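Long-range contacts in putative cell surface protein, similar to internalin proteins (Listeria monocytogenes EGD-e, PDB 5KZS), which is of unknown function but, as an internalin-like leucine-rich-repeat surface protein, may take part in contacts with host cells: residues P117-Y122 and T143-L148; I136-D141 and S160-D165; A154-T159 and S178-T183. All coordinates share one frame; numbering follows the deposited sequence.

Contact 1 of 3, residues P117-Y122 and T143-L148; sequences PDYQNY and TGMPDL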
ATOM      1  N   PRO A 117      16.745   1.244   4.503  1.00 85.26           N
ATOM      2  CA  PRO A 117      17.893   0.345   4.708  1.00 85.86           C
ATOM      3  C   PRO A 117      17.520  -1.106   5.042  1.00 85.80           C
ATOM      4  O   PRO A 117      16.418  -1.387   5.481  1.00 84.96           O
ATOM      5  CB  PRO A 117      18.625   0.981   5.901  1.00 86.05           C
ATOM      6  CG  PRO A 117      18.279   2.424   5.845  1.00 84.55           C
ATOM      7  CD  PRO A 117      16.879   2.487   5.293  1.00 83.73           C
ATOM      8  N   ASP A 118      18.448  -2.021   4.819  1.00 88.19           N
ATOM      9  CA  ASP A 118      18.312  -3.388   5.301  1.00 89.39           C
ATOM     10  C   ASP A 118      18.836  -3.361   6.741  1.00 88.05           C
ATOM     11  O   ASP A 118      19.977  -3.712   6.997  1.00 89.98           O
ATOM     12  CB  ASP A 118      19.124  -4.327   4.388  1.00 91.42           C
ATOM     13  CG  ASP A 118      19.060  -5.792   4.806  1.00 93.35           C
ATOM     14  OD1 ASP A 118      18.163  -6.200   5.564  1.00 93.33           O
ATOM     15  OD2 ASP A 118      19.930  -6.561   4.356  1.00 97.29           O
ATOM     16  N   TYR A 119      17.992  -2.919   7.668  1.00 85.42           N
ATOM     17  CA  TYR A 119      18.417  -2.621   9.048  1.00 85.93           C
ATOM     18  C   TYR A 119      18.946  -3.836   9.820  1.00 87.12           C
ATOM     19  O   TYR A 119      18.278  -4.870   9.920  1.00 87.02           O
ATOM     20  CB  TYR A 119      17.276  -2.015   9.870  1.00 83.94           C
ATOM     21  CG  TYR A 119      16.837  -0.609   9.498  1.00 84.10           C
ATOM     22  CD1 TYR A 119      17.696   0.481   9.636  1.00 85.58           C
ATOM     23  CD2 TYR A 119      15.529  -0.354   9.075  1.00 84.21           C
ATOM     24  CE1 TYR A 119      17.274   1.780   9.336  1.00 84.87           C
ATOM     25  CE2 TYR A 119      15.100   0.938   8.769  1.00 83.41           C
ATOM     26  CZ  TYR A 119      15.968   2.006   8.901  1.00 82.53           C
ATOM     27  OH  TYR A 119      15.528   3.280   8.591  1.00 77.71           O
ATOM     28  N   GLN A 120      20.149  -3.678  10.373  1.00 86.50           N
ATOM     29  CA  GLN A 120      20.808  -4.707  11.173  1.00 87.09           C
ATOM     30  C   GLN A 120      20.727  -4.463  12.691  1.00 88.47           C
ATOM     31  O   GLN A 120      20.762  -5.428  13.468  1.00 89.92           O
ATOM     32  CB  GLN A 120      22.276  -4.809  10.747  1.00 87.24           C
ATOM     33  CG  GLN A 120      22.484  -5.118   9.269  1.00 88.25           C
ATOM     34  CD  GLN A 120      21.907  -6.469   8.878  1.00 89.56           C
ATOM     35  OE1 GLN A 120      22.317  -7.500   9.408  1.00 89.88           O
ATOM     36  NE2 GLN A 120      20.934  -6.471   7.963  1.00 90.46           N
ATOM     37  N   ASN A 121      20.625  -3.195  13.117  1.00 87.11           N
ATOM     38  CA  ASN A 121      20.673  -2.846  14.548  1.00 86.15           C
ATOM     39  C   ASN A 121      19.331  -2.784  15.282  1.00 84.52           C
ATOM     40  O   ASN A 121      19.308  -2.532  16.486  1.00 83.11           O
ATOM     41  CB  ASN A 121      21.425  -1.532  14.743  1.00 86.01           C
ATOM     42  CG  ASN A 121      22.868  -1.629  14.298  1.00 86.19           C
ATOM     43  OD1 ASN A 121      23.668  -2.336  14.912  1.00 86.38           O
ATOM     44  ND2 ASN A 121      23.209  -0.923  13.233  1.00 85.79           N
ATOM     45  N   TYR A 122      18.230  -3.049  14.580  1.00 84.86           N
ATOM     46  CA  TYR A 122      16.896  -3.127  15.192  1.00 84.33           C
ATOM     47  C   TYR A 122      16.320  -4.557  15.036  1.00 86.14           C
ATOM     48  O   TYR A 122      15.359  -4.766  14.285  1.00 83.82           O
ATOM     49  CB  TYR A 122      15.973  -2.066  14.572  1.00 82.46           C
ATOM     50  CG  TYR A 122      16.629  -0.712  14.376  1.00 82.05           C
ATOM     51  CD1 TYR A 122      17.327  -0.094  15.414  1.00 82.80           C
ATOM     52  CD2 TYR A 122      16.551  -0.043  13.154  1.00 82.27           C
ATOM     53  CE1 TYR A 122      17.938   1.141  15.237  1.00 82.55           C
ATOM     54  CE2 TYR A 122      17.153   1.197  12.972  1.00 83.06           C
ATOM     55  CZ  TYR A 122      17.844   1.784  14.016  1.00 83.17           C
ATOM     56  OH  TYR A 122      18.444   3.009  13.839  1.00 84.45           O
ATOM     57  N   THR A 143      17.125  -8.875   6.032  1.00 90.20           N
ATOM     58  CA  THR A 143      17.950  -9.910   6.680  1.00 90.82           C
ATOM     59  C   THR A 143      17.982  -9.837   8.209  1.00 89.51           C
ATOM     60  O   THR A 143      18.184 -10.860   8.868  1.00 89.24           O
ATOM     61  CB  THR A 143      19.408  -9.814   6.203  1.00 91.52           C
ATOM     62  OG1 THR A 143      19.840  -8.457   6.324  1.00 90.99           O
ATOM     63  CG2 THR A 143      19.531 -10.248   4.756  1.00 91.77           C
ATOM     64  N   GLY A 144      17.775  -8.643   8.765  1.00 88.76           N
ATOM     65  CA  GLY A 144      18.048  -8.376  10.185  1.00 89.61           C
ATOM     66  C   GLY A 144      16.878  -8.031  11.084  1.00 87.06           C
ATOM     67  O   GLY A 144      17.088  -7.493  12.179  1.00 88.27           O
HETATM   68  N   MSE A 145      15.665  -8.346  10.636  1.00 86.21           N
HETATM   69  CA  MSE A 145      14.425  -8.048  11.377  1.00 86.70           C
HETATM   70  C   MSE A 145      13.569  -9.292  11.410  1.00 86.14           C
HETATM   71  O   MSE A 145      12.478  -9.314  10.833  1.00 80.23           O
HETATM   72  CB  MSE A 145      13.703  -6.857  10.743  1.00 86.32           C
HETATM   73  CG  MSE A 145      14.657  -5.670  10.691  1.00 86.38           C
HETATM   74 SE   MSE A 145      13.739  -3.970  10.365  1.00 85.95          SE
HETATM   75  CE  MSE A 145      13.697  -3.945   8.400  1.00 84.24           C
ATOM     76  N   PRO A 146      14.057 -10.334  12.097  1.00 88.06           N
ATOM     77  CA  PRO A 146      13.370 -11.642  12.118  1.00 89.92           C
ATOM     78  C   PRO A 146      11.963 -11.664  12.733  1.00 90.13           C
ATOM     79  O   PRO A 146      11.238 -12.640  12.514  1.00 92.48           O
ATOM     80  CB  PRO A 146      14.309 -12.508  12.969  1.00 90.24           C
ATOM     81  CG  PRO A 146      14.944 -11.535  13.891  1.00 88.90           C
ATOM     82  CD  PRO A 146      15.207 -10.336  13.025  1.00 87.39           C
ATOM     83  N   ASP A 147      11.607 -10.626  13.504  1.00 90.06           N
ATOM     84  CA  ASP A 147      10.277 -10.495  14.126  1.00 90.20           C
ATOM     85  C   ASP A 147       9.338  -9.467  13.458  1.00 86.34           C
ATOM     86  O   ASP A 147       8.286  -9.154  14.022  1.00 86.96           O
ATOM     87  CB  ASP A 147      10.442 -10.141  15.624  1.00 91.90           C
ATOM     88  CG  ASP A 147      10.801 -11.350  16.487  1.00 95.68           C
ATOM     89  OD1 ASP A 147      10.291 -12.473  16.216  1.00 98.30           O
ATOM     90  OD2 ASP A 147      11.581 -11.168  17.450  1.00 95.21           O
ATOM     91  N   LEU A 148       9.692  -8.952  12.276  1.00 82.97           N
ATOM     92  CA  LEU A 148       8.878  -7.933  11.605  1.00 79.91           C
ATOM     93  C   LEU A 148       7.521  -8.533  11.269  1.00 82.25           C
ATOM     94  O   LEU A 148       7.481  -9.559  10.569  1.00 82.85           O
ATOM     95  CB  LEU A 148       9.547  -7.446  10.317  1.00 78.07           C
ATOM     96  CG  LEU A 148       8.861  -6.326   9.525  1.00 76.35           C
ATOM     97  CD1 LEU A 148       8.909  -5.024  10.296  1.00 77.39           C
ATOM     98  CD2 LEU A 148       9.505  -6.115   8.173  1.00 76.03           C
TER
HETATM   99  O   HOH W   1      16.913  -5.758   7.828  1.00 71.19           O
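Asp-118 and Thr-143 join loops of two successive coils of a leucine-rich-repeat solenoid through a compact set of polar bonds. Both oxygens of the carboxylate take part. Asp-118 OD1 accepts Thr-143 N on its syn lone pair at 2.9 Å, a nearly straight bond (171° at the hydrogen). Asp-118 OD2 accepts Thr-143 OG1 at 2.7 Å, also on the syn side but 25° out of the carboxylate plane. Asp-118 CG stands anti to its backbone N (chi1 180°), which carries the carboxylate across to Thr-143.

Thr-143 OG1 also receives a bond from Gln-120 NE2 at 2.8 Å, close to the amide plane. Gln-120 is bent at chi2, and its NE2 also donates to Asp-118 O at 3.1 Å.

A single water bridges the loops: it accepts from Gly-144 N and donates to Asp-118 OD1 and Tyr-119 O. Beside it Gly-144 CA lies 3.5 Å from Tyr-119 O.

The apolar side is carried by selenomethionine Met-145, which also packs on Ile-128 and Met-125. Met-145 SE lies 4.1 Å from Tyr-119 CB, and CE is at the edge of the Tyr-119 ring, near its plane; Pro-117 CB and Tyr-122 CD2 cover opposite faces, offset toward the rim.

Three donors thus grip the Asp-118 carboxylate, which probably stabilises its charged form, while Thr-143 OG1 both gives and receives a bond.

Contact 2 of 3, residues I136-D141 and S160-D165; sequences IGAIPD and SDDVPD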
ATOM      1  N   ILE A 136      12.751   5.622  -2.753  1.00 85.17           N
ATOM      2  CA  ILE A 136      13.985   5.682  -3.529  1.00 87.02           C
ATOM      3  C   ILE A 136      14.522   4.257  -3.566  1.00 87.09           C
ATOM      4  O   ILE A 136      14.667   3.597  -2.510  1.00 83.61           O
ATOM      5  CB  ILE A 136      15.076   6.600  -2.924  1.00 88.21           C
ATOM      6  CG1 ILE A 136      14.518   7.980  -2.556  1.00 86.63           C
ATOM      7  CG2 ILE A 136      16.237   6.758  -3.917  1.00 89.94           C
ATOM      8  CD1 ILE A 136      15.420   8.758  -1.626  1.00 86.51           C
ATOM      9  N   GLY A 137      14.832   3.811  -4.785  1.00 88.20           N
ATOM     10  CA  GLY A 137      15.153   2.429  -5.056  1.00 87.75           C
ATOM     11  C   GLY A 137      13.991   1.471  -4.782  1.00 86.61           C
ATOM     12  O   GLY A 137      12.810   1.710  -5.190  1.00 85.00           O
ATOM     13  N   ALA A 138      14.347   0.411  -4.044  1.00 85.77           N
ATOM     14  CA  ALA A 138      13.538  -0.787  -3.912  1.00 83.41           C
ATOM     15  C   ALA A 138      13.440  -1.177  -2.464  1.00 81.88           C
ATOM     16  O   ALA A 138      14.156  -0.651  -1.600  1.00 81.85           O
ATOM     17  CB  ALA A 138      14.197  -1.921  -4.684  1.00 83.08           C
ATOM     18  N   ILE A 139      12.584  -2.153  -2.212  1.00 81.10           N
ATOM     19  CA  ILE A 139      12.419  -2.673  -0.872  1.00 82.19           C
ATOM     20  C   ILE A 139      13.450  -3.760  -0.715  1.00 82.76           C
ATOM     21  O   ILE A 139      13.513  -4.663  -1.534  1.00 85.90           O
ATOM     22  CB  ILE A 139      11.008  -3.240  -0.620  1.00 83.11           C
ATOM     23  CG1 ILE A 139       9.950  -2.215  -1.027  1.00 82.30           C
ATOM     24  CG2 ILE A 139      10.826  -3.613   0.853  1.00 81.67           C
ATOM     25  CD1 ILE A 139       8.562  -2.799  -1.142  1.00 82.93           C
ATOM     26  N   PRO A 140      14.277  -3.669   0.329  1.00 83.63           N
ATOM     27  CA  PRO A 140      15.245  -4.735   0.503  1.00 84.79           C
ATOM     28  C   PRO A 140      14.564  -6.008   1.000  1.00 85.09           C
ATOM     29  O   PRO A 140      13.548  -5.948   1.701  1.00 84.14           O
ATOM     30  CB  PRO A 140      16.180  -4.174   1.566  1.00 84.56           C
ATOM     31  CG  PRO A 140      15.281  -3.333   2.407  1.00 83.75           C
ATOM     32  CD  PRO A 140      14.246  -2.756   1.487  1.00 82.30           C
ATOM     33  N   ASP A 141      15.120  -7.141   0.602  1.00 86.34           N
ATOM     34  CA  ASP A 141      14.732  -8.428   1.137  1.00 87.71           C
ATOM     35  C   ASP A 141      15.384  -8.608   2.524  1.00 88.61           C
ATOM     36  O   ASP A 141      16.487  -9.162   2.650  1.00 89.50           O
ATOM     37  CB  ASP A 141      15.185  -9.506   0.165  1.00 90.81           C
ATOM     38  CG  ASP A 141      14.690 -10.871   0.535  1.00 92.84           C
ATOM     39  OD1 ASP A 141      13.961 -11.003   1.555  1.00 91.53           O
ATOM     40  OD2 ASP A 141      15.032 -11.817  -0.215  1.00 91.98           O
ATOM     41  N   SER A 160       6.582  -3.014  -9.502  1.00 88.21           N
ATOM     42  CA  SER A 160       6.716  -4.470  -9.272  1.00 88.85           C
ATOM     43  C   SER A 160       8.157  -4.908  -9.054  1.00 90.89           C
ATOM     44  O   SER A 160       8.416  -5.794  -8.236  1.00 91.93           O
ATOM     45  CB  SER A 160       6.118  -5.258 -10.441  1.00 89.83           C
ATOM     46  OG  SER A 160       4.781  -4.843 -10.703  1.00 89.72           O
ATOM     47  N   ASP A 161       9.075  -4.283  -9.797  1.00 92.05           N
ATOM     48  CA  ASP A 161      10.536  -4.438  -9.605  1.00 93.13           C
ATOM     49  C   ASP A 161      11.070  -4.014  -8.217  1.00 90.24           C
ATOM     50  O   ASP A 161      12.139  -4.468  -7.821  1.00 90.42           O
ATOM     51  CB  ASP A 161      11.327  -3.716 -10.725  1.00 95.70           C
ATOM     52  CG  ASP A 161      10.884  -2.268 -10.928  1.00 97.88           C
ATOM     53  OD1 ASP A 161       9.716  -2.057 -11.367  1.00100.30           O
ATOM     54  OD2 ASP A 161      11.684  -1.347 -10.647  1.00 96.75           O
ATOM     55  N   ASP A 162      10.342  -3.157  -7.491  1.00 88.09           N
ATOM     56  CA  ASP A 162      10.694  -2.777  -6.107  1.00 85.37           C
ATOM     57  C   ASP A 162      10.346  -3.823  -5.043  1.00 83.47           C
ATOM     58  O   ASP A 162      10.847  -3.744  -3.927  1.00 81.53           O
ATOM     59  CB  ASP A 162      10.029  -1.449  -5.705  1.00 84.59           C
ATOM     60  CG  ASP A 162      10.444  -0.264  -6.592  1.00 85.90           C
ATOM     61  OD1 ASP A 162      11.531  -0.301  -7.206  1.00 87.42           O
ATOM     62  OD2 ASP A 162       9.676   0.724  -6.670  1.00 84.62           O
ATOM     63  N   VAL A 163       9.499  -4.791  -5.371  1.00 84.53           N
ATOM     64  CA  VAL A 163       9.019  -5.759  -4.389  1.00 85.30           C
ATOM     65  C   VAL A 163       9.691  -7.121  -4.536  1.00 87.24           C
ATOM     66  O   VAL A 163       9.466  -7.801  -5.522  1.00 88.60           O
ATOM     67  CB  VAL A 163       7.509  -5.953  -4.538  1.00 86.15           C
ATOM     68  CG1 VAL A 163       6.964  -6.830  -3.408  1.00 86.64           C
ATOM     69  CG2 VAL A 163       6.815  -4.593  -4.570  1.00 85.89           C
ATOM     70  N   PRO A 164      10.503  -7.535  -3.541  1.00 89.02           N
ATOM     71  CA  PRO A 164      11.172  -8.840  -3.580  1.00 89.80           C
ATOM     72  C   PRO A 164      10.285  -9.934  -2.988  1.00 90.32           C
ATOM     73  O   PRO A 164       9.314  -9.620  -2.280  1.00 87.46           O
ATOM     74  CB  PRO A 164      12.370  -8.616  -2.665  1.00 89.48           C
ATOM     75  CG  PRO A 164      11.826  -7.714  -1.612  1.00 87.33           C
ATOM     76  CD  PRO A 164      10.824  -6.818  -2.290  1.00 86.33           C
ATOM     77  N   ASP A 165      10.624 -11.196  -3.247  1.00 90.67           N
ATOM     78  CA  ASP A 165       9.917 -12.307  -2.616  1.00 92.54           C
ATOM     79  C   ASP A 165      10.510 -12.557  -1.239  1.00 92.76           C
ATOM     80  O   ASP A 165      11.378 -13.410  -1.081  1.00 95.30           O
ATOM     81  CB  ASP A 165       9.999 -13.572  -3.457  1.00 96.67           C
ATOM     82  CG  ASP A 165       9.331 -14.768  -2.789  1.00 99.31           C
ATOM     83  OD1 ASP A 165       8.611 -14.567  -1.776  1.00 98.83           O
ATOM     84  OD2 ASP A 165       9.528 -15.907  -3.283  1.00101.03           O
TER
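Ile-139 packs against Asp-162 and Pro-164 where two consecutive coils of the leucine-rich-repeat solenoid run side by side, their touching parts 10° apart in direction. Ile-139 N donates to Asp-162 O at 2.9 Å, in the carbonyl plane and on a lone pair, with 160° at the hydrogen.

The side chain then passes the same carbonyl. Ile-139 CB points toward the opposite coil and lies 3.3 Å from Asp-162 O and 4.0 Å from Pro-164 CD. Ile-139 CG1, anti to its own carbonyl carbon (chi1 -51°), lies 3.4 Å from Asp-162 O. At the tip, Ile-139 CD1 remains 3.7 Å from Asp-162 O and also meets Val-163 CG2 at 4.2 Å. Met-153 and Phe-166 also touch this side chain.

Farther along the chain the ring of Pro-164 reaches across, its CG 3.5 Å from Ile-139 O and its CB near Asp-141 CB. Earlier in it, Asp-162 OD1 sits 3.1 Å from Gly-137 O; both are acceptors, so no bond forms. Asp-162 OD2 accepts Thr-159 N, while Asp-141 OD2 is bonded to His-167.

One backbone bond, with carbon packing around it, links the coils; the acceptor pair is probably unfavourable, offset by the Thr-159 N bond.

Contact 3 of 3, residues A154-T159 and S178-T183; sequences ADMMIT and SHNQLT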
ATOM      1  N   ALA A 154       2.335   2.381   1.562  1.00 81.44           N
ATOM      2  CA  ALA A 154       1.326   2.862   0.618  1.00 78.53           C
ATOM      3  C   ALA A 154       1.680   4.237   0.082  1.00 77.26           C
ATOM      4  O   ALA A 154       2.373   4.984   0.735  1.00 77.85           O
ATOM      5  CB  ALA A 154      -0.022   2.908   1.297  1.00 78.41           C
ATOM      6  N   ASP A 155       1.205   4.573  -1.108  1.00 77.12           N
ATOM      7  CA  ASP A 155       1.385   5.919  -1.675  1.00 78.96           C
ATOM      8  C   ASP A 155       2.853   6.310  -1.854  1.00 80.90           C
ATOM      9  O   ASP A 155       3.231   7.468  -1.646  1.00 80.60           O
ATOM     10  CB  ASP A 155       0.641   6.974  -0.827  1.00 79.50           C
ATOM     11  CG  ASP A 155       0.433   8.311  -1.566  1.00 80.98           C
ATOM     12  OD1 ASP A 155       0.525   8.365  -2.813  1.00 81.78           O
ATOM     13  OD2 ASP A 155       0.185   9.324  -0.887  1.00 82.00           O
HETATM   14  N   MSE A 156       3.677   5.344  -2.261  1.00 83.04           N
HETATM   15  CA  MSE A 156       5.121   5.579  -2.423  1.00 83.35           C
HETATM   16  C   MSE A 156       5.609   5.491  -3.852  1.00 83.32           C
HETATM   17  O   MSE A 156       6.800   5.553  -4.070  1.00 84.29           O
HETATM   18  CB  MSE A 156       5.897   4.579  -1.558  1.00 82.53           C
HETATM   19  CG  MSE A 156       5.462   4.583  -0.106  1.00 81.60           C
HETATM   20 SE   MSE A 156       6.784   3.626   0.993  1.00 85.30          SE
HETATM   21  CE  MSE A 156       8.200   4.983   1.099  1.00 82.47           C
HETATM   22  N   MSE A 157       4.719   5.373  -4.835  1.00 82.59           N
HETATM   23  CA  MSE A 157       5.115   5.153  -6.243  1.00 84.97           C
HETATM   24  C   MSE A 157       5.913   3.882  -6.445  1.00 82.29           C
HETATM   25  O   MSE A 157       6.790   3.830  -7.291  1.00 82.06           O
HETATM   26  CB  MSE A 157       5.846   6.351  -6.846  1.00 89.33           C
HETATM   27  CG  MSE A 157       5.033   7.610  -6.638  1.00 94.90           C
HETATM   28 SE   MSE A 157       5.724   9.038  -7.802  1.00105.99          SE
HETATM   29  CE  MSE A 157       4.450  10.433  -7.224  1.00106.95           C
ATOM     30  N   ILE A 158       5.577   2.844  -5.680  1.00 80.71           N
ATOM     31  CA  ILE A 158       6.203   1.525  -5.779  1.00 81.93           C
ATOM     32  C   ILE A 158       5.815   0.806  -7.076  1.00 84.13           C
ATOM     33  O   ILE A 158       4.641   0.781  -7.442  1.00 84.60           O
ATOM     34  CB  ILE A 158       5.851   0.653  -4.533  1.00 81.55           C
ATOM     35  CG1 ILE A 158       6.744   1.060  -3.354  1.00 82.07           C
ATOM     36  CG2 ILE A 158       5.999  -0.850  -4.795  1.00 82.01           C
ATOM     37  CD1 ILE A 158       6.267   0.563  -2.006  1.00 81.68           C
ATOM     38  N   THR A 159       6.811   0.220  -7.752  1.00 86.68           N
ATOM     39  CA  THR A 159       6.585  -0.638  -8.935  1.00 86.79           C
ATOM     40  C   THR A 159       6.975  -2.088  -8.622  1.00 87.15           C
ATOM     41  O   THR A 159       7.608  -2.352  -7.591  1.00 87.24           O
ATOM     42  CB  THR A 159       7.314  -0.099 -10.193  1.00 87.60           C
ATOM     43  OG1 THR A 159       8.649   0.293  -9.873  1.00 86.58           O
ATOM     44  CG2 THR A 159       6.571   1.114 -10.754  1.00 88.29           C
ATOM     45  N   SER A 178      -0.934  -0.366  -0.963  1.00 70.80           N
ATOM     46  CA  SER A 178      -2.021   0.317  -1.651  1.00 70.72           C
ATOM     47  C   SER A 178      -1.544   1.645  -2.211  1.00 70.55           C
ATOM     48  O   SER A 178      -0.524   2.145  -1.785  1.00 71.52           O
ATOM     49  CB  SER A 178      -3.168   0.557  -0.676  1.00 71.24           C
ATOM     50  OG  SER A 178      -2.698   1.227   0.482  1.00 71.07           O
ATOM     51  N   HIS A 179      -2.266   2.204  -3.170  1.00 71.09           N
ATOM     52  CA  HIS A 179      -1.922   3.519  -3.745  1.00 73.97           C
ATOM     53  C   HIS A 179      -0.522   3.588  -4.379  1.00 75.86           C
ATOM     54  O   HIS A 179       0.157   4.619  -4.334  1.00 76.98           O
ATOM     55  CB  HIS A 179      -2.108   4.639  -2.706  1.00 75.38           C
ATOM     56  CG  HIS A 179      -3.536   4.991  -2.453  1.00 76.64           C
ATOM     57  ND1 HIS A 179      -4.258   5.801  -3.305  1.00 78.17           N
ATOM     58  CD2 HIS A 179      -4.376   4.649  -1.448  1.00 77.48           C
ATOM     59  CE1 HIS A 179      -5.485   5.946  -2.833  1.00 79.90           C
ATOM     60  NE2 HIS A 179      -5.583   5.254  -1.709  1.00 80.10           N
ATOM     61  N   ASN A 180      -0.095   2.481  -4.974  1.00 76.71           N
ATOM     62  CA  ASN A 180       1.148   2.421  -5.711  1.00 78.69           C
ATOM     63  C   ASN A 180       0.788   2.068  -7.156  1.00 82.17           C
ATOM     64  O   ASN A 180      -0.401   2.050  -7.487  1.00 84.45           O
ATOM     65  CB  ASN A 180       2.056   1.395  -5.036  1.00 79.70           C
ATOM     66  CG  ASN A 180       2.676   1.918  -3.728  1.00 79.00           C
ATOM     67  OD1 ASN A 180       3.265   3.011  -3.688  1.00 78.71           O
ATOM     68  ND2 ASN A 180       2.598   1.111  -2.670  1.00 78.22           N
ATOM     69  N   GLN A 181       1.768   1.823  -8.031  1.00 83.78           N
ATOM     70  CA  GLN A 181       1.452   1.412  -9.421  1.00 85.73           C
ATOM     71  C   GLN A 181       1.987   0.019  -9.744  1.00 84.90           C
ATOM     72  O   GLN A 181       2.660  -0.204 -10.747  1.00 87.07           O
ATOM     73  CB  GLN A 181       1.824   2.479 -10.477  1.00 88.04           C
ATOM     74  CG  GLN A 181       3.027   3.347 -10.171  1.00 90.76           C
ATOM     75  CD  GLN A 181       2.697   4.559  -9.314  1.00 92.24           C
ATOM     76  OE1 GLN A 181       1.774   4.536  -8.491  1.00 91.03           O
ATOM     77  NE2 GLN A 181       3.464   5.629  -9.497  1.00 94.96           N
ATOM     78  N   LEU A 182       1.617  -0.924  -8.883  1.00 83.83           N
ATOM     79  CA  LEU A 182       1.914  -2.341  -9.077  1.00 85.10           C
ATOM     80  C   LEU A 182       1.110  -2.923 -10.239  1.00 85.89           C
ATOM     81  O   LEU A 182      -0.120  -2.815 -10.246  1.00 82.84           O
ATOM     82  CB  LEU A 182       1.576  -3.128  -7.807  1.00 84.56           C
ATOM     83  CG  LEU A 182       2.414  -2.806  -6.564  1.00 84.45           C
ATOM     84  CD1 LEU A 182       1.774  -3.397  -5.314  1.00 83.21           C
ATOM     85  CD2 LEU A 182       3.849  -3.305  -6.738  1.00 85.95           C
ATOM     86  N   THR A 183       1.816  -3.531 -11.207  1.00 87.22           N
ATOM     87  CA  THR A 183       1.203  -4.280 -12.338  1.00 86.00           C
ATOM     88  C   THR A 183       1.198  -5.806 -12.140  1.00 85.71           C
ATOM     89  O   THR A 183       0.427  -6.515 -12.779  1.00 84.70           O
ATOM     90  CB  THR A 183       1.930  -3.978 -13.667  1.00 85.98           C
ATOM     91  OG1 THR A 183       3.339  -4.171 -13.501  1.00 88.30           O
ATOM     92  CG2 THR A 183       1.685  -2.550 -14.118  1.00 85.41           C
TER
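The carboxamide of Asn-180 is approached on its two opposite faces by backbone N-H groups of the neighbouring coil, those of Met-156 and Ile-158. This is the buried asparagine of the leucine-rich-repeat motif LxxLxLxxNxL, whose side chain ties the loop after strand 174-176 to the loop after strand 150-152, one coil earlier.

Met-156 N meets Asn-180 OD1 at 2.8 Å, tilted 22° from the carbonyl plane. Ile-158 N lies 3.1 Å from Asn-180 OD1 and 55° out of that plane, yet its N-H points almost straight at the oxygen (172°). Two bonds thus hold OD1, and at the far end ND2 donates to Met-153 O. Asn-180 CG, anti to its own carbonyl carbon, is touched by Ile-158 CB at 3.5 Å.

A second amide, that of exposed Gln-181, lies alongside the selenomethionine Met-157, with Gln-181 NE2 3.6 Å from Met-157 CB. The His-179 ring leads away from this coil and stacks on Phe-201.

Backbone bonds frame the asparagine: Asp-155 N gives to Ser-178 O and Gln-181 N to Ile-158 O. Deeper in, Ile-158 and Leu-182 run side by side, and CG2 of Ile-158 comes within 3.8 Å of Leu-182 CD2.

All three contacts join neighbouring coils beside the nine-stranded parallel sheet, and all are partly buried: 5 of 11 touching residues are buried in contact 3, 3 of 7 in contact 1 and 2 of 9 in contact 2. Contact 3 covers the most area (488 Å², against 325 and 326 Å² for contacts 1 and 2) and relies on main-chain N-H groups bonded to a buried amide. Contact 1 uses side-chain hydroxyl, carboxylate and water; contact 2 is mostly carbon packing. Contacts 2 and 3 share the loop between strands 150-152 and 174-176 and meet through Val-163 against Ile-158 and Leu-182; contacts 1 and 2 share the loop after strand 134-135, where Pro-140 packs on Pro-117 and Asp-118.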